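Local coordinates for protein ochratoxinase (Aspergillus niger, PDB 4C65) that is a zinc-dependent amidohydrolase and carboxypeptidase that splits the mycotoxin ochratoxin A into ochratoxin alpha and L-phenylalanine, at residues K33-V38 with Y387-I392; T8-G13 with P59-G64; G108-R113 with T412-G417. All blocks are in the same frame, centred on the assembly; numbering follows the deposited sequence.

Contact 1 (K33-V38 with Y387-I392)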
ATOM      1  N   LYS A  33      41.891  20.908  21.847  1.00 25.88           N
ATOM      2  CA  LYS A  33      41.301  20.887  20.496  1.00 24.77           C
ATOM      3  C   LYS A  33      41.584  22.121  19.691  1.00 23.19           C
ATOM      4  O   LYS A  33      41.300  22.145  18.496  1.00 21.52           O
ATOM      5  CB  LYS A  33      39.798  20.700  20.598  1.00 26.90           C
ATOM      6  CG  LYS A  33      39.435  19.365  21.226  1.00 29.17           C
ATOM      7  CD  LYS A  33      37.970  19.273  21.615  1.00 31.88           C
ATOM      8  CE  LYS A  33      37.660  17.993  22.374  1.00 35.01           C
ATOM      9  NZ  LYS A  33      36.493  17.254  21.807  1.00 36.26           N
ATOM     10  N   ILE A  34      42.143  23.143  20.332  1.00 23.48           N
ATOM     11  CA  ILE A  34      42.256  24.476  19.754  1.00 22.86           C
ATOM     12  C   ILE A  34      43.683  24.976  19.611  1.00 22.53           C
ATOM     13  O   ILE A  34      44.589  24.445  20.203  1.00 22.88           O
ATOM     14  CB  ILE A  34      41.368  25.360  20.652  1.00 24.49           C
ATOM     15  CG1 ILE A  34      39.961  25.093  20.125  1.00 24.49           C
ATOM     16  CG2 ILE A  34      41.718  26.844  20.653  1.00 24.91           C
ATOM     17  CD1 ILE A  34      39.054  24.418  21.123  1.00 25.88           C
ATOM     18  N   ILE A  35      43.882  25.943  18.731  1.00 21.61           N
ATOM     19  CA  ILE A  35      45.174  26.519  18.534  1.00 21.43           C
ATOM     20  C   ILE A  35      45.354  27.607  19.567  1.00 22.77           C
ATOM     21  O   ILE A  35      44.602  28.566  19.593  1.00 23.20           O
ATOM     22  CB  ILE A  35      45.300  27.126  17.123  1.00 20.86           C
ATOM     23  CG1 ILE A  35      45.245  25.997  16.076  1.00 19.64           C
ATOM     24  CG2 ILE A  35      46.600  27.921  17.003  1.00 21.03           C
ATOM     25  CD1 ILE A  35      44.873  26.454  14.685  1.00 19.28           C
ATOM     26  N   ALA A  36      46.380  27.462  20.397  1.00 23.10           N
ATOM     27  CA  ALA A  36      46.604  28.374  21.492  1.00 24.71           C
ATOM     28  C   ALA A  36      47.501  29.544  21.115  1.00 24.93           C
ATOM     29  O   ALA A  36      47.393  30.604  21.697  1.00 25.80           O
ATOM     30  CB  ALA A  36      47.190  27.625  22.679  1.00 25.76           C
ATOM     31  N   PHE A  37      48.402  29.336  20.163  1.00 24.28           N
ATOM     32  CA  PHE A  37      49.333  30.379  19.754  1.00 25.00           C
ATOM     33  C   PHE A  37      49.852  30.147  18.335  1.00 24.20           C
ATOM     34  O   PHE A  37      50.141  29.009  17.949  1.00 23.00           O
ATOM     35  CB  PHE A  37      50.529  30.435  20.715  1.00 26.11           C
ATOM     36  CG  PHE A  37      51.669  31.308  20.229  1.00 26.51           C
ATOM     37  CD1 PHE A  37      51.633  32.681  20.429  1.00 27.51           C
ATOM     38  CD2 PHE A  37      52.770  30.752  19.563  1.00 26.01           C
ATOM     39  CE1 PHE A  37      52.671  33.489  19.999  1.00 28.18           C
ATOM     40  CE2 PHE A  37      53.815  31.552  19.128  1.00 26.78           C
ATOM     41  CZ  PHE A  37      53.772  32.927  19.357  1.00 27.78           C
ATOM     42  N   VAL A  38      50.003  31.240  17.590  1.00 24.61           N
ATOM     43  CA  VAL A  38      50.713  31.217  16.334  1.00 24.52           C
ATOM     44  C   VAL A  38      51.569  32.460  16.244  1.00 26.00           C
ATOM     45  O   VAL A  38      51.139  33.553  16.565  1.00 27.24           O
ATOM     46  CB  VAL A  38      49.761  31.202  15.138  1.00 23.86           C
ATOM     47  CG1 VAL A  38      50.538  31.178  13.832  1.00 23.54           C
ATOM     48  CG2 VAL A  38      48.837  29.998  15.212  1.00 23.36           C
ATOM     49  N   TYR A 387      41.239  29.076  16.773  1.00 21.99           N
ATOM     50  CA  TYR A 387      40.690  28.219  15.736  1.00 20.68           C
ATOM     51  C   TYR A 387      40.957  26.767  16.034  1.00 20.84           C
ATOM     52  O   TYR A 387      41.839  26.423  16.830  1.00 21.35           O
ATOM     53  CB  TYR A 387      41.278  28.579  14.374  1.00 20.10           C
ATOM     54  CG  TYR A 387      40.655  29.806  13.771  1.00 19.96           C
ATOM     55  CD1 TYR A 387      40.619  31.016  14.474  1.00 21.09           C
ATOM     56  CD2 TYR A 387      40.134  29.778  12.494  1.00 19.09           C
ATOM     57  CE1 TYR A 387      40.057  32.147  13.922  1.00 21.40           C
ATOM     58  CE2 TYR A 387      39.584  30.907  11.933  1.00 19.62           C
ATOM     59  CZ  TYR A 387      39.546  32.077  12.652  1.00 20.65           C
ATOM     60  OH  TYR A 387      38.994  33.174  12.092  1.00 21.68           O
ATOM     61  N   GLU A 388      40.189  25.893  15.386  1.00 20.76           N
ATOM     62  CA  GLU A 388      40.290  24.455  15.636  1.00 20.95           C
ATOM     63  C   GLU A 388      41.633  23.921  15.146  1.00 20.07           C
ATOM     64  O   GLU A 388      42.130  24.324  14.100  1.00 20.03           O
ATOM     65  CB  GLU A 388      39.161  23.684  14.958  1.00 21.63           C
ATOM     66  CG  GLU A 388      37.788  24.029  15.471  1.00 23.75           C
ATOM     67  CD  GLU A 388      36.838  22.852  15.548  1.00 26.43           C
ATOM     68  OE1 GLU A 388      36.822  21.937  14.658  1.00 28.18           O
ATOM     69  OE2 GLU A 388      36.086  22.842  16.540  1.00 30.00           O
ATOM     70  N   ALA A 389      42.206  23.000  15.912  1.00 19.60           N
ATOM     71  CA  ALA A 389      43.532  22.444  15.628  1.00 19.14           C
ATOM     72  C   ALA A 389      43.464  21.360  14.570  1.00 17.71           C
ATOM     73  O   ALA A 389      43.710  20.198  14.843  1.00 17.48           O
ATOM     74  CB  ALA A 389      44.167  21.924  16.912  1.00 19.93           C
ATOM     75  N   ASP A 390      43.105  21.775  13.356  1.00 16.70           N
ATOM     76  CA  ASP A 390      43.174  20.938  12.151  1.00 15.74           C
ATOM     77  C   ASP A 390      44.402  21.431  11.365  1.00 16.07           C
ATOM     78  O   ASP A 390      44.378  22.522  10.772  1.00 15.84           O
ATOM     79  CB  ASP A 390      41.918  21.097  11.305  1.00 14.77           C
ATOM     80  CG  ASP A 390      40.687  20.508  11.952  1.00 14.40           C
ATOM     81  OD1 ASP A 390      40.765  20.110  13.143  1.00 15.09           O
ATOM     82  OD2 ASP A 390      39.659  20.393  11.266  1.00 13.27           O
ATOM     83  N   VAL A 391      45.496  20.672  11.448  1.00 16.50           N
ATOM     84  CA  VAL A 391      46.816  21.185  11.087  1.00 17.05           C
ATOM     85  C   VAL A 391      47.547  20.080  10.392  1.00 17.35           C
ATOM     86  O   VAL A 391      47.502  18.928  10.837  1.00 17.45           O
ATOM     87  CB  VAL A 391      47.613  21.636  12.349  1.00 17.89           C
ATOM     88  CG1 VAL A 391      48.966  22.225  11.968  1.00 18.71           C
ATOM     89  CG2 VAL A 391      46.823  22.644  13.165  1.00 17.79           C
ATOM     90  N   ILE A 392      48.214  20.406   9.293  1.00 17.66           N
ATOM     91  CA  ILE A 392      49.040  19.410   8.621  1.00 18.22           C
ATOM     92  C   ILE A 392      50.464  19.910   8.396  1.00 19.44           C
ATOM     93  O   ILE A 392      50.701  21.115   8.230  1.00 19.17           O
ATOM     94  CB  ILE A 392      48.412  18.931   7.295  1.00 17.61           C
ATOM     95  CG1 ILE A 392      48.265  20.076   6.281  1.00 17.63           C
ATOM     96  CG2 ILE A 392      47.067  18.286   7.567  1.00 16.80           C
ATOM     97  CD1 ILE A 392      47.899  19.623   4.876  1.00 17.36           C
TER
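Ile34 and Glu388 face each other as a single antiparallel bridge, a non-hydrogen-bonded pair with the CA of Ile34 4.6 Å from the CA of Glu388. The two bonds that make the bridge lie one residue to each side. Ile35 N gives its proton to Tyr387 O at 2.8 Å, with the carbonyl pointing almost straight at the donor (C=O...N 174°). Ala389 N reaches Lys33 O at 2.9 Å and comes in more bent, at 144°, tilted somewhat from the carbonyl plane. The same residues have further backbone partners, Ile35 with Gly386, Glu388 with Leu379 and Ala389 with Gly418; the inverse gamma turn centred on Ala389 then takes the chain towards strand 391-394.

Aliphatic carbons also lie against carbonyl oxygens. With chi1 of Ile35 at -66°, its CG1 sits beside the backbone N and lies 3.5 Å from Tyr387 O. The CD1 of Ile35 reaches within 3.5 Å of Glu388 O. The methyl of Ala389 points toward segment 33-38, its CB 3.3 Å from Lys33 O, the same oxygen that its own N-H binds.

The purely apolar pairs are few and looser: Ile35 CD1 touches Tyr387 CB at 4.2 Å, and Ile35 CG1 meets Ala389 CB at 4.3 Å. Ala389 also packs on Ile30 of strand 26-31.

The side chains of Lys33 and Glu388 play little part, the first trailing off towards the exposed side. What remains is a short backbone clasp between an N-terminal strand and a late part of the chain, consistent with the small beta-sandwich domain that accompanies the TIM barrel in metal-dependent amidohydrolases.

Contact 2 (T8-G13 with P59-G64)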
ATOM      1  N   THR A   8      50.843  20.826  22.742  1.00 26.46           N
ATOM      2  CA  THR A   8      51.817  20.413  21.731  1.00 25.46           C
ATOM      3  C   THR A   8      52.424  21.646  21.060  1.00 24.75           C
ATOM      4  O   THR A   8      51.702  22.552  20.655  1.00 23.84           O
ATOM      5  CB  THR A   8      51.165  19.552  20.641  1.00 24.14           C
ATOM      6  OG1 THR A   8      50.459  18.474  21.241  1.00 24.47           O
ATOM      7  CG2 THR A   8      52.204  19.007  19.686  1.00 24.05           C
ATOM      8  N   ILE A   9      53.753  21.691  20.979  1.00 25.30           N
ATOM      9  CA  ILE A   9      54.441  22.762  20.264  1.00 24.63           C
ATOM     10  C   ILE A   9      54.971  22.218  18.964  1.00 23.60           C
ATOM     11  O   ILE A   9      55.636  21.188  18.943  1.00 23.91           O
ATOM     12  CB  ILE A   9      55.605  23.373  21.067  1.00 26.29           C
ATOM     13  CG1 ILE A   9      55.097  23.814  22.445  1.00 27.39           C
ATOM     14  CG2 ILE A   9      56.184  24.567  20.320  1.00 25.89           C
ATOM     15  CD1 ILE A   9      56.134  24.460  23.323  1.00 29.06           C
ATOM     16  N   ILE A  10      54.639  22.906  17.876  1.00 22.43           N
ATOM     17  CA  ILE A  10      55.134  22.549  16.557  1.00 22.10           C
ATOM     18  C   ILE A  10      55.943  23.711  15.995  1.00 22.07           C
ATOM     19  O   ILE A  10      55.422  24.810  15.848  1.00 21.31           O
ATOM     20  CB  ILE A  10      53.980  22.266  15.580  1.00 20.97           C
ATOM     21  CG1 ILE A  10      53.046  21.202  16.146  1.00 21.00           C
ATOM     22  CG2 ILE A  10      54.530  21.845  14.220  1.00 20.83           C
ATOM     23  CD1 ILE A  10      51.660  21.247  15.539  1.00 20.01           C
ATOM     24  N   TYR A  11      57.224  23.464  15.737  1.00 22.72           N
ATOM     25  CA  TYR A  11      58.096  24.455  15.132  1.00 22.93           C
ATOM     26  C   TYR A  11      58.114  24.245  13.649  1.00 22.16           C
ATOM     27  O   TYR A  11      58.267  23.113  13.184  1.00 22.16           O
ATOM     28  CB  TYR A  11      59.512  24.306  15.668  1.00 24.78           C
ATOM     29  CG  TYR A  11      59.644  24.602  17.144  1.00 25.79           C
ATOM     30  CD1 TYR A  11      59.905  25.882  17.593  1.00 26.38           C
ATOM     31  CD2 TYR A  11      59.479  23.605  18.084  1.00 26.45           C
ATOM     32  CE1 TYR A  11      60.030  26.162  18.946  1.00 27.35           C
ATOM     33  CE2 TYR A  11      59.607  23.875  19.452  1.00 27.50           C
ATOM     34  CZ  TYR A  11      59.894  25.154  19.868  1.00 27.85           C
ATOM     35  OH  TYR A  11      60.032  25.430  21.194  1.00 28.85           O
ATOM     36  N   ALA A  12      57.971  25.330  12.897  1.00 21.61           N
ATOM     37  CA  ALA A  12      57.870  25.229  11.449  1.00 21.16           C
ATOM     38  C   ALA A  12      58.854  26.131  10.729  1.00 22.11           C
ATOM     39  O   ALA A  12      58.871  27.331  10.969  1.00 22.22           O
ATOM     40  CB  ALA A  12      56.444  25.542  10.997  1.00 20.07           C
ATOM     41  N   GLY A  13      59.633  25.558   9.809  1.00 22.66           N
ATOM     42  CA  GLY A  13      60.493  26.345   8.934  1.00 23.80           C
ATOM     43  C   GLY A  13      59.695  27.402   8.174  1.00 23.45           C
ATOM     44  O   GLY A  13      60.098  28.556   8.071  1.00 24.11           O
ATOM     45  N   PRO A  59      59.261  21.097   8.328  1.00 23.52           N
ATOM     46  CA  PRO A  59      59.641  22.148   7.374  1.00 24.02           C
ATOM     47  C   PRO A  59      58.503  23.093   7.056  1.00 22.61           C
ATOM     48  O   PRO A  59      58.717  24.295   6.986  1.00 23.00           O
ATOM     49  CB  PRO A  59      60.052  21.374   6.109  1.00 24.99           C
ATOM     50  CG  PRO A  59      60.224  19.952   6.531  1.00 25.29           C
ATOM     51  CD  PRO A  59      59.353  19.751   7.745  1.00 23.96           C
ATOM     52  N   VAL A  60      57.298  22.553   6.882  1.00 21.37           N
ATOM     53  CA  VAL A  60      56.140  23.353   6.484  1.00 20.13           C
ATOM     54  C   VAL A  60      54.908  22.978   7.287  1.00 18.60           C
ATOM     55  O   VAL A  60      54.582  21.800   7.409  1.00 18.19           O
ATOM     56  CB  VAL A  60      55.825  23.182   4.975  1.00 20.29           C
ATOM     57  CG1 VAL A  60      54.594  23.982   4.580  1.00 19.42           C
ATOM     58  CG2 VAL A  60      57.022  23.618   4.143  1.00 21.99           C
ATOM     59  N   LEU A  61      54.202  23.995   7.771  1.00 17.61           N
ATOM     60  CA  LEU A  61      52.963  23.798   8.492  1.00 16.55           C
ATOM     61  C   LEU A  61      51.852  24.657   7.885  1.00 16.27           C
ATOM     62  O   LEU A  61      52.097  25.806   7.479  1.00 16.88           O
ATOM     63  CB  LEU A  61      53.147  24.169   9.955  1.00 16.57           C
ATOM     64  CG  LEU A  61      52.157  23.579  10.943  1.00 15.80           C
ATOM     65  CD1 LEU A  61      52.408  22.093  11.174  1.00 15.76           C
ATOM     66  CD2 LEU A  61      52.230  24.337  12.268  1.00 16.14           C
ATOM     67  N   MET A  62      50.644  24.105   7.833  1.00 15.52           N
ATOM     68  CA  MET A  62      49.494  24.802   7.263  1.00 15.40           C
ATOM     69  C   MET A  62      48.198  24.235   7.817  1.00 14.68           C
ATOM     70  O   MET A  62      48.210  23.200   8.512  1.00 14.56           O
ATOM     71  CB  MET A  62      49.523  24.690   5.737  1.00 16.07           C
ATOM     72  CG  MET A  62      49.449  23.275   5.176  1.00 16.04           C
ATOM     73  SD  MET A  62      49.295  23.259   3.370  1.00 16.96           S
ATOM     74  CE  MET A  62      47.561  23.697   3.186  1.00 16.36           C
ATOM     75  N   PRO A  63      47.073  24.890   7.527  1.00 14.49           N
ATOM     76  CA  PRO A  63      45.800  24.298   7.943  1.00 14.12           C
ATOM     77  C   PRO A  63      45.491  23.016   7.217  1.00 13.58           C
ATOM     78  O   PRO A  63      45.918  22.819   6.077  1.00 13.60           O
ATOM     79  CB  PRO A  63      44.753  25.360   7.550  1.00 14.44           C
ATOM     80  CG  PRO A  63      45.520  26.595   7.243  1.00 15.08           C
ATOM     81  CD  PRO A  63      46.865  26.133   6.782  1.00 15.21           C
ATOM     82  N   GLY A  64      44.758  22.134   7.880  1.00 13.36           N
ATOM     83  CA  GLY A  64      44.211  20.951   7.204  1.00 13.28           C
ATOM     84  C   GLY A  64      43.342  21.358   6.008  1.00 12.95           C
ATOM     85  O   GLY A  64      42.665  22.386   6.049  1.00 13.14           O
TER
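Leu61 meets two residues of strand 7-15 at once, Ile10 with its branch tips and Ala12 with its CB. This is the tight part. The CG of Leu61 stands anti to the backbone N (chi1 -159°), and both methyls beyond it reach one methyl of Ile10: CG2 of Ile10 lies 3.7 Å from CD1 of Leu61 and 3.9 Å from its CD2. The side chains cross at about a right angle, with the Ile10 methyl set against both branch tips. Nearer the backbone, Ala12 CB touches Leu61 CB at 3.7 Å. Leu28 joins the cluster against both Ile10 and Leu61, while Val391 backs Leu61.

Towards Gly13 and Pro59 the contact slackens. Their CA atoms are 4.6 Å apart, yet Gly13 N and Pro59 O, at 3.2 Å, meet at too poor an angle to bond. Pro59, an exposed residue, has its CB directed away from segment 8-13, and the chain bends a corner at each of these two residues.

Strand 7-15 pairs in parallel with 54-58, through backbone hydrogen bonds of Ile9 and Tyr11 with His56, and also with 60-67; the corner at Pro59 separates the two. The hydrophobic cluster of Leu61, Ile10 and Ala12 is consistent with the join between the beta-sandwich and the twisted TIM barrel.

Contact 3 (G108-R113 with T412-G417)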
ATOM      1  N   GLY A 108      45.984  14.655   4.276  1.00 16.70           N
ATOM      2  CA  GLY A 108      45.869  15.980   4.884  1.00 16.16           C
ATOM      3  C   GLY A 108      44.525  16.682   4.708  1.00 15.43           C
ATOM      4  O   GLY A 108      44.401  17.874   4.959  1.00 15.18           O
ATOM      5  N   TYR A 109      43.513  15.954   4.290  1.00 14.81           N
ATOM      6  CA  TYR A 109      42.175  16.507   4.202  1.00 14.76           C
ATOM      7  C   TYR A 109      41.421  16.270   5.512  1.00 14.36           C
ATOM      8  O   TYR A 109      41.047  15.131   5.795  1.00 14.31           O
ATOM      9  CB  TYR A 109      41.438  15.917   2.974  1.00 14.85           C
ATOM     10  CG  TYR A 109      41.892  16.601   1.685  1.00 15.08           C
ATOM     11  CD1 TYR A 109      43.116  16.265   1.086  1.00 15.08           C
ATOM     12  CD2 TYR A 109      41.122  17.618   1.112  1.00 14.93           C
ATOM     13  CE1 TYR A 109      43.546  16.915  -0.048  1.00 15.33           C
ATOM     14  CE2 TYR A 109      41.541  18.261  -0.035  1.00 15.21           C
ATOM     15  CZ  TYR A 109      42.772  17.922  -0.595  1.00 15.59           C
ATOM     16  OH  TYR A 109      43.184  18.564  -1.752  1.00 16.58           O
ATOM     17  N   THR A 110      41.240  17.337   6.292  1.00 13.88           N
ATOM     18  CA  THR A 110      40.617  17.238   7.591  1.00 14.01           C
ATOM     19  C   THR A 110      39.139  17.659   7.609  1.00 13.74           C
ATOM     20  O   THR A 110      38.457  17.511   8.620  1.00 13.86           O
ATOM     21  CB  THR A 110      41.416  18.017   8.638  1.00 14.35           C
ATOM     22  OG1 THR A 110      41.510  19.388   8.269  1.00 14.52           O
ATOM     23  CG2 THR A 110      42.818  17.452   8.757  1.00 14.72           C
ATOM     24  N   SER A 111      38.656  18.195   6.493  1.00 13.43           N
ATOM     25  CA  SER A 111      37.240  18.490   6.329  1.00 13.33           C
ATOM     26  C   SER A 111      36.787  18.198   4.906  1.00 13.29           C
ATOM     27  O   SER A 111      37.495  18.493   3.950  1.00 13.44           O
ATOM     28  CB  SER A 111      36.916  19.959   6.695  1.00 13.33           C
ATOM     29  OG  SER A 111      37.003  20.193   8.106  1.00 13.33           O
ATOM     30  N   TYR A 112      35.591  17.637   4.808  1.00 13.22           N
ATOM     31  CA  TYR A 112      34.925  17.349   3.568  1.00 13.09           C
ATOM     32  C   TYR A 112      33.478  17.879   3.635  1.00 13.10           C
ATOM     33  O   TYR A 112      32.806  17.714   4.628  1.00 12.36           O
ATOM     34  CB  TYR A 112      34.823  15.842   3.392  1.00 12.94           C
ATOM     35  CG  TYR A 112      35.935  15.112   2.654  1.00 13.00           C
ATOM     36  CD1 TYR A 112      36.951  15.777   1.982  1.00 12.92           C
ATOM     37  CD2 TYR A 112      35.897  13.716   2.569  1.00 12.88           C
ATOM     38  CE1 TYR A 112      37.916  15.058   1.284  1.00 13.03           C
ATOM     39  CE2 TYR A 112      36.838  13.010   1.867  1.00 12.95           C
ATOM     40  CZ  TYR A 112      37.858  13.676   1.244  1.00 12.97           C
ATOM     41  OH  TYR A 112      38.770  12.941   0.541  1.00 13.11           O
ATOM     42  N   ARG A 113      33.025  18.523   2.557  1.00 13.78           N
ATOM     43  CA  ARG A 113      31.608  18.787   2.361  1.00 13.88           C
ATOM     44  C   ARG A 113      31.040  17.778   1.375  1.00 14.22           C
ATOM     45  O   ARG A 113      31.343  17.823   0.174  1.00 14.22           O
ATOM     46  CB  ARG A 113      31.359  20.226   1.892  1.00 14.20           C
ATOM     47  CG  ARG A 113      29.888  20.635   1.985  1.00 14.16           C
ATOM     48  CD  ARG A 113      29.654  22.061   1.530  1.00 14.51           C
ATOM     49  NE  ARG A 113      30.013  22.253   0.125  1.00 14.70           N
ATOM     50  CZ  ARG A 113      29.612  23.262  -0.642  1.00 15.33           C
ATOM     51  NH1 ARG A 113      28.801  24.208  -0.175  1.00 15.84           N
ATOM     52  NH2 ARG A 113      30.013  23.328  -1.904  1.00 15.60           N
ATOM     53  N   THR A 412      53.377  14.716   6.263  1.00 22.86           N
ATOM     54  CA  THR A 412      54.019  13.878   7.278  1.00 22.89           C
ATOM     55  C   THR A 412      53.225  13.804   8.557  1.00 21.89           C
ATOM     56  O   THR A 412      53.330  12.813   9.278  1.00 22.09           O
ATOM     57  CB  THR A 412      55.428  14.391   7.631  1.00 23.79           C
ATOM     58  OG1 THR A 412      55.347  15.743   8.100  1.00 23.23           O
ATOM     59  CG2 THR A 412      56.320  14.337   6.429  1.00 24.73           C
ATOM     60  N   HIS A 413      52.491  14.879   8.873  1.00 20.77           N
ATOM     61  CA  HIS A 413      51.758  14.981  10.138  1.00 20.10           C
ATOM     62  C   HIS A 413      50.366  15.461   9.864  1.00 18.69           C
ATOM     63  O   HIS A 413      50.184  16.419   9.104  1.00 18.61           O
ATOM     64  CB  HIS A 413      52.396  15.982  11.098  1.00 20.62           C
ATOM     65  CG  HIS A 413      53.747  15.590  11.586  1.00 21.86           C
ATOM     66  ND1 HIS A 413      54.867  15.625  10.787  1.00 22.71           N
ATOM     67  CD2 HIS A 413      54.165  15.182  12.806  1.00 22.55           C
ATOM     68  CE1 HIS A 413      55.915  15.236  11.491  1.00 23.96           C
ATOM     69  NE2 HIS A 413      55.513  14.958  12.717  1.00 23.89           N
ATOM     70  N   VAL A 414      49.384  14.834  10.503  1.00 17.88           N
ATOM     71  CA  VAL A 414      47.992  15.285  10.416  1.00 16.85           C
ATOM     72  C   VAL A 414      47.338  15.354  11.802  1.00 16.69           C
ATOM     73  O   VAL A 414      47.169  14.340  12.462  1.00 16.99           O
ATOM     74  CB  VAL A 414      47.156  14.385   9.486  1.00 16.28           C
ATOM     75  CG1 VAL A 414      45.710  14.878   9.406  1.00 15.21           C
ATOM     76  CG2 VAL A 414      47.779  14.343   8.095  1.00 16.57           C
ATOM     77  N   TRP A 415      46.992  16.571  12.221  1.00 16.56           N
ATOM     78  CA  TRP A 415      46.193  16.817  13.405  1.00 16.53           C
ATOM     79  C   TRP A 415      44.757  17.189  13.003  1.00 15.68           C
ATOM     80  O   TRP A 415      44.549  18.045  12.145  1.00 15.10           O
ATOM     81  CB  TRP A 415      46.750  17.993  14.216  1.00 17.16           C
ATOM     82  CG  TRP A 415      47.995  17.716  14.950  1.00 18.17           C
ATOM     83  CD1 TRP A 415      48.108  17.199  16.209  1.00 18.88           C
ATOM     84  CD2 TRP A 415      49.320  17.920  14.474  1.00 18.79           C
ATOM     85  NE1 TRP A 415      49.427  17.093  16.554  1.00 19.95           N
ATOM     86  CE2 TRP A 415      50.193  17.535  15.506  1.00 20.01           C
ATOM     87  CE3 TRP A 415      49.856  18.385  13.274  1.00 18.64           C
ATOM     88  CZ2 TRP A 415      51.581  17.599  15.371  1.00 20.94           C
ATOM     89  CZ3 TRP A 415      51.220  18.454  13.143  1.00 19.66           C
ATOM     90  CH2 TRP A 415      52.070  18.060  14.178  1.00 20.82           C
ATOM     91  N   LYS A 416      43.785  16.520  13.620  1.00 15.77           N
ATOM     92  CA  LYS A 416      42.372  16.886  13.503  1.00 15.22           C
ATOM     93  C   LYS A 416      41.823  17.060  14.904  1.00 15.54           C
ATOM     94  O   LYS A 416      41.865  16.137  15.715  1.00 15.71           O
ATOM     95  CB  LYS A 416      41.584  15.810  12.770  1.00 14.88           C
ATOM     96  CG  LYS A 416      40.151  16.245  12.490  1.00 14.48           C
ATOM     97  CD  LYS A 416      39.273  15.143  11.914  1.00 14.38           C
ATOM     98  CE  LYS A 416      38.651  14.231  12.960  1.00 14.62           C
ATOM     99  NZ  LYS A 416      37.390  13.671  12.433  1.00 14.04           N
ATOM    100  N   GLY A 417      41.311  18.256  15.186  1.00 15.73           N
ATOM    101  CA  GLY A 417      40.821  18.575  16.526  1.00 16.48           C
ATOM    102  C   GLY A 417      41.880  18.399  17.593  1.00 17.68           C
ATOM    103  O   GLY A 417      41.578  17.992  18.709  1.00 18.35           O
TER
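With chi1 at 59°, Thr110 holds OG1 between its backbone N and carbonyl carbon and turns CG2 to the side of the N, facing Val414, whose own CG1 stands anti to its backbone N. The two methyl-bearing side chains slide past each other in opposite directions, Thr110 CG2 to Val414 CG1 at 3.9 Å. The arrangement is consistent with a junction between the TIM barrel and the beta-sandwich of the amidohydrolase fold. The axes of strand segments 109-113 and 412-416 come within 8.0 Å at their closest approach, at an angle of 40°, spaced for side-chain contact.

The same CG2 of Thr110 lies 3.9 Å from Trp415 O. Val414 CG2 rests 4.1 Å from Gly108 CA, just before strand 109-114; Gly108, with positive phi, is the C-prime residue of the Schellman motif that ends helix 90-106. On the opposite face of its strand, Trp415 packs edge-to-face with His56.

Lys416 passes alongside Thr110, its CD 4.1 Å from Thr110 O. The aliphatic chain bends at chi3 (85°), and NZ hydrogen-bonds to Gly133 O.

How the contacts relate
Strand 391-394 ties the three contacts together, lying between strands 60-67 and 411-416 in one mixed sheet. Contacts 1 and 2, with centres about 10 Å apart, are joined by probable hydrogen bonds from Ile392 N to Met62 O and from Gly64 N to Asp390 O, both 2.9 Å. Contacts 1 and 3, centres about 12 Å apart, are joined by probable hydrogen bonds Trp415 N to Val391 O and Gly417 N to Asp390 OD1, both 2.8 Å. Contacts 2 and 3, about 13 Å apart, meet by packing: Gly64 CA to Thr110 OG1 at 3.3 Å, Ile10 CD1 to Trp415 CH2 at 3.5 Å. All lie away from the zinc site, although strand 60-67 runs towards zinc ligands His69 and His71.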